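Local coordinates for chicken beta-microseminoprotein-like 3 (Gallus gallus, PDB 6RWC) that is of unknown function, a small disulfide-rich beta-microseminoprotein paralog specific to the chicken egg, at residues A23-K26 with Q32-C35; E28-C33 with K64-R69; I68-K73 with I78-Y83. One frame throughout, in Å; residues are numbered along the deposited sequence.

Interaction 1: A23-K26 with Q32-C35; sequences AVWK and QCKC
Trp25 and Cys33 form the central pair of this antiparallel contact, bonded through both backbones: Cys33 N reaches Trp25 O at 2.8 Å, and Trp25 N returns to Cys33 O at 3.0 Å. A third bond, Cys35 N to Ala23 O at 3.0 Å, carries the pairing two residues further, past Val24 and Lys34. Val24–Lys34, a non-hydrogen-bonded pair, falls between these bonds, and Lys26–Gln32, another, follows the central pair toward the turn.

The aromatic contact sits on the same face as that central pair. With CG lodged between the backbone N and carbonyl carbon (chi1 71°), the Trp25 indole swings back across the partner strand, and Cys33 CB meets the six-membered ring over its face in a CH-pi contact, 3.4 Å from CZ2. SG stands obliquely off the five-membered ring, on its way to the disulfide with Cys42. Were Trp25 an alanine, Cys33 CB would probably lose the ring face over it and Tyr19 its stacking partner.

On the other face Val24 packs on the lengths of two polar side chains: CG2 lies against the Lys34 methylenes, 3.7 Å from CG, while CG1 sits beside the Gln32 amide oxygen, 3.7 Å from OE1. The whole is a beta hairpin at the edge of a four-stranded antiparallel sheet in Greek-key order.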
# COMPACT_ATOMS: atom_id res chain seq x y z
N ALA A 23 4.65 9.34 -14.23
CA ALA A 23 5.48 8.98 -13.09
C ALA A 23 4.73 8.06 -12.14
O ALA A 23 3.53 8.23 -11.90
CB ALA A 23 5.94 10.24 -12.35
N VAL A 24 5.44 7.06 -11.61
CA VAL A 24 4.91 6.12 -10.64
C VAL A 24 5.88 6.06 -9.47
O VAL A 24 7.10 5.96 -9.67
CB VAL A 24 4.72 4.71 -11.25
CG1 VAL A 24 4.18 3.75 -10.20
CG2 VAL A 24 3.79 4.78 -12.45
N TRP A 25 5.36 6.14 -8.25
CA TRP A 25 6.22 6.14 -7.07
C TRP A 25 5.45 5.62 -5.87
O TRP A 25 4.22 5.67 -5.83
CB TRP A 25 6.78 7.54 -6.79
CG TRP A 25 5.77 8.52 -6.27
CD1 TRP A 25 5.57 8.88 -4.97
CD2 TRP A 25 4.84 9.29 -7.05
NE1 TRP A 25 4.56 9.82 -4.89
CE2 TRP A 25 4.10 10.09 -6.15
CE3 TRP A 25 4.56 9.37 -8.42
CZ2 TRP A 25 3.10 10.96 -6.58
CZ3 TRP A 25 3.56 10.24 -8.84
CH2 TRP A 25 2.84 11.02 -7.92
N LYS A 26 6.20 5.11 -4.90
CA LYS A 26 5.66 4.62 -3.64
C LYS A 26 5.88 5.66 -2.55
O LYS A 26 6.94 6.30 -2.49
CB LYS A 26 6.31 3.30 -3.24
CG LYS A 26 5.69 2.62 -2.03
CD LYS A 26 6.34 1.27 -1.76
CE LYS A 26 7.81 1.43 -1.41
NZ LYS A 26 8.49 0.12 -1.26
N GLN A 32 0.95 3.48 -3.57
CA GLN A 32 1.57 3.67 -4.88
C GLN A 32 0.76 4.70 -5.64
O GLN A 32 -0.45 4.54 -5.83
CB GLN A 32 1.64 2.37 -5.68
CG GLN A 32 2.11 2.61 -7.12
CD GLN A 32 2.48 1.34 -7.85
OE1 GLN A 32 1.95 1.04 -8.92
NE2 GLN A 32 3.43 0.59 -7.30
N CYS A 33 1.43 5.76 -6.08
CA CYS A 33 0.81 6.84 -6.82
C CYS A 33 1.26 6.81 -8.27
O CYS A 33 2.38 6.41 -8.59
CB CYS A 33 1.15 8.20 -6.21
SG CYS A 33 0.66 8.44 -4.49
N LYS A 34 0.37 7.25 -9.16
CA LYS A 34 0.69 7.46 -10.56
C LYS A 34 0.10 8.79 -11.01
O LYS A 34 -1.06 9.09 -10.71
CB LYS A 34 0.18 6.33 -11.45
CG LYS A 34 0.58 6.49 -12.91
CD LYS A 34 0.36 5.21 -13.70
CE LYS A 34 0.94 5.34 -15.10
NZ LYS A 34 0.79 4.08 -15.88
N CYS A 35 0.90 9.58 -11.72
CA CYS A 35 0.46 10.86 -12.25
C CYS A 35 -0.11 10.64 -13.65
O CYS A 35 0.64 10.42 -14.60
CB CYS A 35 1.61 11.86 -12.27
SG CYS A 35 1.11 13.49 -12.85

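Interaction 2: E28-C33 with K64-R69. With SO4 (sulfate ion), chain C.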
# COMPACT_ATOMS: atom_id res chain seq x y z
N GLU A 28 5.66 7.18 1.62
CA GLU A 28 6.17 6.76 2.92
C GLU A 28 5.15 5.96 3.72
O GLU A 28 5.52 5.28 4.68
CB GLU A 28 6.62 7.97 3.73
CG GLU A 28 7.80 8.72 3.14
CD GLU A 28 8.17 9.96 3.94
OE1 GLU A 28 7.44 10.28 4.90
OE2 GLU A 28 9.19 10.60 3.61
N ASP A 29 3.87 6.05 3.36
CA ASP A 29 2.81 5.33 4.06
C ASP A 29 2.21 4.22 3.21
O ASP A 29 1.02 3.91 3.32
CB ASP A 29 1.72 6.30 4.52
CG ASP A 29 1.11 7.08 3.37
OD1 ASP A 29 1.80 7.28 2.36
OD2 ASP A 29 -0.06 7.49 3.49
N CYS A 30 3.03 3.62 2.34
CA CYS A 30 2.67 2.40 1.61
C CYS A 30 1.49 2.61 0.67
O CYS A 30 0.57 1.79 0.60
CB CYS A 30 2.40 1.25 2.58
SG CYS A 30 3.90 0.40 3.13
N TYR A 31 1.51 3.72 -0.06
CA TYR A 31 0.65 3.94 -1.21
C TYR A 31 1.51 3.96 -2.46
O TYR A 31 2.67 4.39 -2.43
CB TYR A 31 -0.12 5.26 -1.10
CG TYR A 31 -1.31 5.25 -0.16
CD1 TYR A 31 -1.14 5.24 1.22
CD2 TYR A 31 -2.61 5.29 -0.66
CE1 TYR A 31 -2.22 5.24 2.08
CE2 TYR A 31 -3.70 5.29 0.19
CZ TYR A 31 -3.50 5.26 1.56
OH TYR A 31 -4.59 5.26 2.41
N GLN A 32 0.95 3.48 -3.57
CA GLN A 32 1.57 3.67 -4.88
C GLN A 32 0.76 4.70 -5.64
O GLN A 32 -0.45 4.54 -5.83
CB GLN A 32 1.64 2.37 -5.68
CG GLN A 32 2.11 2.61 -7.12
CD GLN A 32 2.48 1.34 -7.85
OE1 GLN A 32 1.95 1.04 -8.92
NE2 GLN A 32 3.43 0.59 -7.30
N CYS A 33 1.43 5.76 -6.08
CA CYS A 33 0.81 6.84 -6.82
C CYS A 33 1.26 6.81 -8.27
O CYS A 33 2.38 6.41 -8.59
CB CYS A 33 1.15 8.20 -6.21
SG CYS A 33 0.66 8.44 -4.49
N LYS A 64 9.08 -2.58 3.85
CA LYS A 64 9.61 -2.56 2.49
C LYS A 64 8.64 -3.19 1.50
O LYS A 64 8.44 -2.68 0.39
CB LYS A 64 10.97 -3.26 2.44
CG LYS A 64 11.69 -3.14 1.11
N SER A 65 8.02 -4.31 1.88
CA SER A 65 7.06 -4.98 1.02
C SER A 65 5.65 -4.43 1.15
O SER A 65 4.78 -4.80 0.35
CB SER A 65 7.04 -6.48 1.31
OG SER A 65 6.76 -6.74 2.67
N CYS A 66 5.41 -3.56 2.14
CA CYS A 66 4.09 -2.98 2.39
C CYS A 66 3.02 -4.07 2.52
O CYS A 66 1.95 -4.02 1.90
CB CYS A 66 3.72 -1.97 1.29
SG CYS A 66 4.62 -0.41 1.41
N SER A 67 3.32 -5.06 3.35
CA SER A 67 2.49 -6.25 3.45
C SER A 67 2.35 -6.66 4.90
O SER A 67 3.16 -6.30 5.76
CB SER A 67 3.10 -7.42 2.65
OG SER A 67 4.37 -7.77 3.15
N ILE A 68 1.29 -7.41 5.18
CA ILE A 68 1.03 -8.00 6.48
C ILE A 68 1.04 -9.51 6.30
O ILE A 68 0.16 -10.07 5.63
CB ILE A 68 -0.30 -7.53 7.09
CG1 ILE A 68 -0.24 -6.04 7.40
CG2 ILE A 68 -0.62 -8.32 8.35
CD1 ILE A 68 -1.55 -5.47 7.87
N ARG A 69 2.04 -10.17 6.88
CA ARG A 69 2.17 -11.62 6.80
C ARG A 69 1.70 -12.23 8.11
O ARG A 69 2.23 -11.90 9.17
CB ARG A 69 3.61 -12.02 6.48
CG ARG A 69 3.85 -13.52 6.44
CD ARG A 69 5.17 -13.85 5.75
NE ARG A 69 5.78 -15.07 6.26
CZ ARG A 69 6.71 -15.10 7.21
NH1 ARG A 69 7.15 -13.97 7.74
NH2 ARG A 69 7.21 -16.26 7.62
S SO4 C . 11.26 -4.57 6.60
O1 SO4 C . 10.50 -5.04 5.45
O2 SO4 C . 12.10 -5.65 7.10
O3 SO4 C . 10.33 -4.15 7.65
O4 SO4 C . 12.09 -3.44 6.21
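Cys30 and Cys66 meet through a single covalent bond and nothing else: the disulfide is the entire contact between the two segments, with no hydrogen bond beside it. It is the crosslink between the two halves of the beta-microseminoprotein fold, the four-stranded sheet that includes strand 31-35 and the two-stranded hairpin 57-62/67-72.

The two half-cystines have nearly the same conformation. Each has a positive phi, 64° at Cys30 and 53° at Cys66, an unusual choice for a residue with a side chain, and each sends its SG beside its own backbone N, opposite the carbonyl carbon. The sulfurs join at 2.0 Å with the bridge torsion at -85°, a negative, left-handed sense close to the unstrained right angle. This draws Cys30 CB and Cys66 CB to 3.7 Å and the CA atoms to 5.6 Å.

At Cys66 the twist has a recognisable cause: Cys66 and Ser67 together face His62, a G1 beta bulge at the start of strand 67-72. The turn there is braced by a short bond between Ser65 OG and Ser67 OG at 2.6 Å, in which either hydroxyl could be the donor. Just before residues 28-33, Thr27 OG1 is bonded to both Asp29 OD1 and Tyr31 N, on either side of Cys30 in the sequence, which probably steadies the loop around Cys30, and Cys30 also packs on Phe61 and Val46. Both cysteines are buried, with Lys26 lying against Cys66.

Nearby, a sulfate, probably from the crystallisation liquor, is bound by the backbone amides of Lys63 and Lys64, with Lys64 N 3.3 Å from sulfate O1.

Interaction 3: I68-K73 with I78-Y83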
# COMPACT_ATOMS: atom_id res chain seq x y z
N ILE A 68 1.29 -7.41 5.18
CA ILE A 68 1.03 -8.00 6.48
C ILE A 68 1.04 -9.51 6.30
O ILE A 68 0.16 -10.07 5.63
CB ILE A 68 -0.30 -7.53 7.09
CG1 ILE A 68 -0.24 -6.04 7.40
CG2 ILE A 68 -0.62 -8.32 8.35
CD1 ILE A 68 -1.55 -5.47 7.87
N ARG A 69 2.04 -10.17 6.88
CA ARG A 69 2.17 -11.62 6.80
C ARG A 69 1.70 -12.23 8.11
O ARG A 69 2.23 -11.90 9.17
CB ARG A 69 3.61 -12.02 6.48
CG ARG A 69 3.85 -13.52 6.44
CD ARG A 69 5.17 -13.85 5.75
NE ARG A 69 5.78 -15.07 6.26
CZ ARG A 69 6.71 -15.10 7.21
NH1 ARG A 69 7.15 -13.97 7.74
NH2 ARG A 69 7.21 -16.26 7.62
N VAL A 70 0.73 -13.13 8.03
CA VAL A 70 0.14 -13.77 9.20
C VAL A 70 0.96 -15.00 9.56
O VAL A 70 1.09 -15.93 8.76
CB VAL A 70 -1.33 -14.13 8.95
CG1 VAL A 70 -1.91 -14.87 10.14
CG2 VAL A 70 -2.14 -12.87 8.65
N VAL A 71 1.51 -15.01 10.78
CA VAL A 71 2.41 -16.06 11.23
C VAL A 71 1.93 -16.57 12.59
O VAL A 71 1.11 -15.95 13.26
CB VAL A 71 3.87 -15.58 11.32
CG1 VAL A 71 4.34 -15.09 9.95
CG2 VAL A 71 4.00 -14.49 12.37
N LYS A 72 2.48 -17.71 12.99
CA LYS A 72 2.16 -18.30 14.28
C LYS A 72 2.78 -17.49 15.41
O LYS A 72 3.93 -17.04 15.31
CB LYS A 72 2.64 -19.74 14.35
CG LYS A 72 1.95 -20.69 13.38
CD LYS A 72 0.63 -21.20 13.94
CE LYS A 72 -0.03 -22.19 12.98
NZ LYS A 72 -1.31 -22.73 13.52
N LYS A 73 2.03 -17.32 16.50
CA LYS A 73 2.56 -16.59 17.65
C LYS A 73 3.72 -17.34 18.30
O LYS A 73 4.68 -16.73 18.78
CB LYS A 73 1.45 -16.33 18.68
CG LYS A 73 0.36 -15.39 18.21
CD LYS A 73 -0.68 -15.17 19.31
CE LYS A 73 -1.69 -14.10 18.93
NZ LYS A 73 -2.70 -13.88 20.00
N ILE A 78 6.67 -19.64 10.80
CA ILE A 78 5.63 -20.45 10.18
C ILE A 78 4.45 -19.55 9.86
O ILE A 78 3.90 -18.89 10.75
CB ILE A 78 5.20 -21.60 11.11
CG1 ILE A 78 6.39 -22.50 11.44
CG2 ILE A 78 4.09 -22.42 10.46
CD1 ILE A 78 6.06 -23.66 12.35
N SER A 79 4.06 -19.51 8.59
CA SER A 79 2.91 -18.71 8.18
C SER A 79 1.62 -19.46 8.48
O SER A 79 1.56 -20.69 8.43
CB SER A 79 2.99 -18.39 6.68
OG SER A 79 4.18 -17.68 6.37
N CYS A 80 0.58 -18.69 8.80
CA CYS A 80 -0.74 -19.27 9.04
C CYS A 80 -1.57 -19.23 7.76
O CYS A 80 -1.36 -18.38 6.88
CB CYS A 80 -1.47 -18.53 10.16
SG CYS A 80 -0.81 -18.79 11.82
N LYS A 81 -2.52 -20.16 7.67
CA LYS A 81 -3.46 -20.15 6.56
C LYS A 81 -4.39 -18.94 6.68
O LYS A 81 -4.98 -18.71 7.74
CB LYS A 81 -4.27 -21.44 6.54
CG LYS A 81 -5.35 -21.49 5.47
CD LYS A 81 -4.76 -21.43 4.06
CE LYS A 81 -5.84 -21.54 3.00
NZ LYS A 81 -5.27 -21.52 1.62
N VAL A 82 -4.49 -18.17 5.60
CA VAL A 82 -5.38 -17.02 5.54
C VAL A 82 -6.36 -17.24 4.40
O VAL A 82 -5.96 -17.59 3.29
CB VAL A 82 -4.60 -15.70 5.35
CG1 VAL A 82 -5.55 -14.52 5.32
CG2 VAL A 82 -3.57 -15.53 6.46
N TYR A 83 -7.64 -17.04 4.68
CA TYR A 83 -8.69 -17.19 3.69
C TYR A 83 -9.07 -15.84 3.11
O TYR A 83 -9.07 -14.82 3.81
CB TYR A 83 -9.92 -17.87 4.30
CG TYR A 83 -9.61 -19.22 4.92
CD1 TYR A 83 -9.56 -20.37 4.14
CD2 TYR A 83 -9.37 -19.34 6.28
CE1 TYR A 83 -9.29 -21.60 4.70
CE2 TYR A 83 -9.10 -20.57 6.85
CZ TYR A 83 -9.06 -21.69 6.06
OH TYR A 83 -8.78 -22.92 6.62
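Arg69 reaches Ser79 because its side chain runs out straight from CG to NE, with CG opposite the backbone N (chi1 177°). NE then donates to Ser79 OG at 3.1 Å, a bent bond, with OG at the guanidinium edge and somewhat out of its plane. Val71 CG1 covers one face of that guanidinium, over its centre, so the group meets a methyl on one face and the serine hydroxyl near its edge. Lys72 does the reverse: it folds at its second torsion (chi2 -84°), laying its methylenes along Cys80 SG, with CD 3.5 Å from the sulfur.

Two backbone bonds carry the pairing. Lys72 N meets Ile78 O at 2.9 Å and nearly head-on, while Cys80 N comes to Val70 O at 2.8 Å from well above the carbonyl plane. Together they flank the one bridge, Val71 with Ser79.

The apolar part belongs to Val70, which is buried. Its CG1 packs on Cys80 CB at 3.7 Å, and its CB and CG2 rest against Val82 CG2, 3.6 Å from CB. Pro49 and Tyr52 touch the same valine from neighbouring loops.

Strand 67-72 is paired along its other edge with strand 57-62, through Arg69–Leu60 and Val71–Val58 backbone bonds, so residues 78-80 dock on the edge that hairpin leaves over. The tail crosses steeply, its direction 117° from the strand's, and Cys80 bonds to Cys57 at the start of the partner strand: a disulfide-pinned C-terminal segment closing the two-stranded half of the beta-microseminoprotein fold.

Overall arrangement
From the N terminus, interaction 1 comes first, closing the short loop 27-30 between strands 24-26 and 31-35 at the edge of the four-stranded sheet. Interaction 2 crosses it, opening inside that loop and closing beyond it, after some thirty residues that carry the chain through strands 39-44 and 57-62 before it returns at 64-69; the two share Gln32 and Cys33. Interaction 3 follows in series on strand 67-72, sharing Ile68 and Arg69 with interaction 2, and closes a short loop to the C-terminal tail. None nests inside another; interactions 1 and 3 lie on opposite sides of the chain's centre, about 29 Å apart between centres, with interaction 2 joining the two halves.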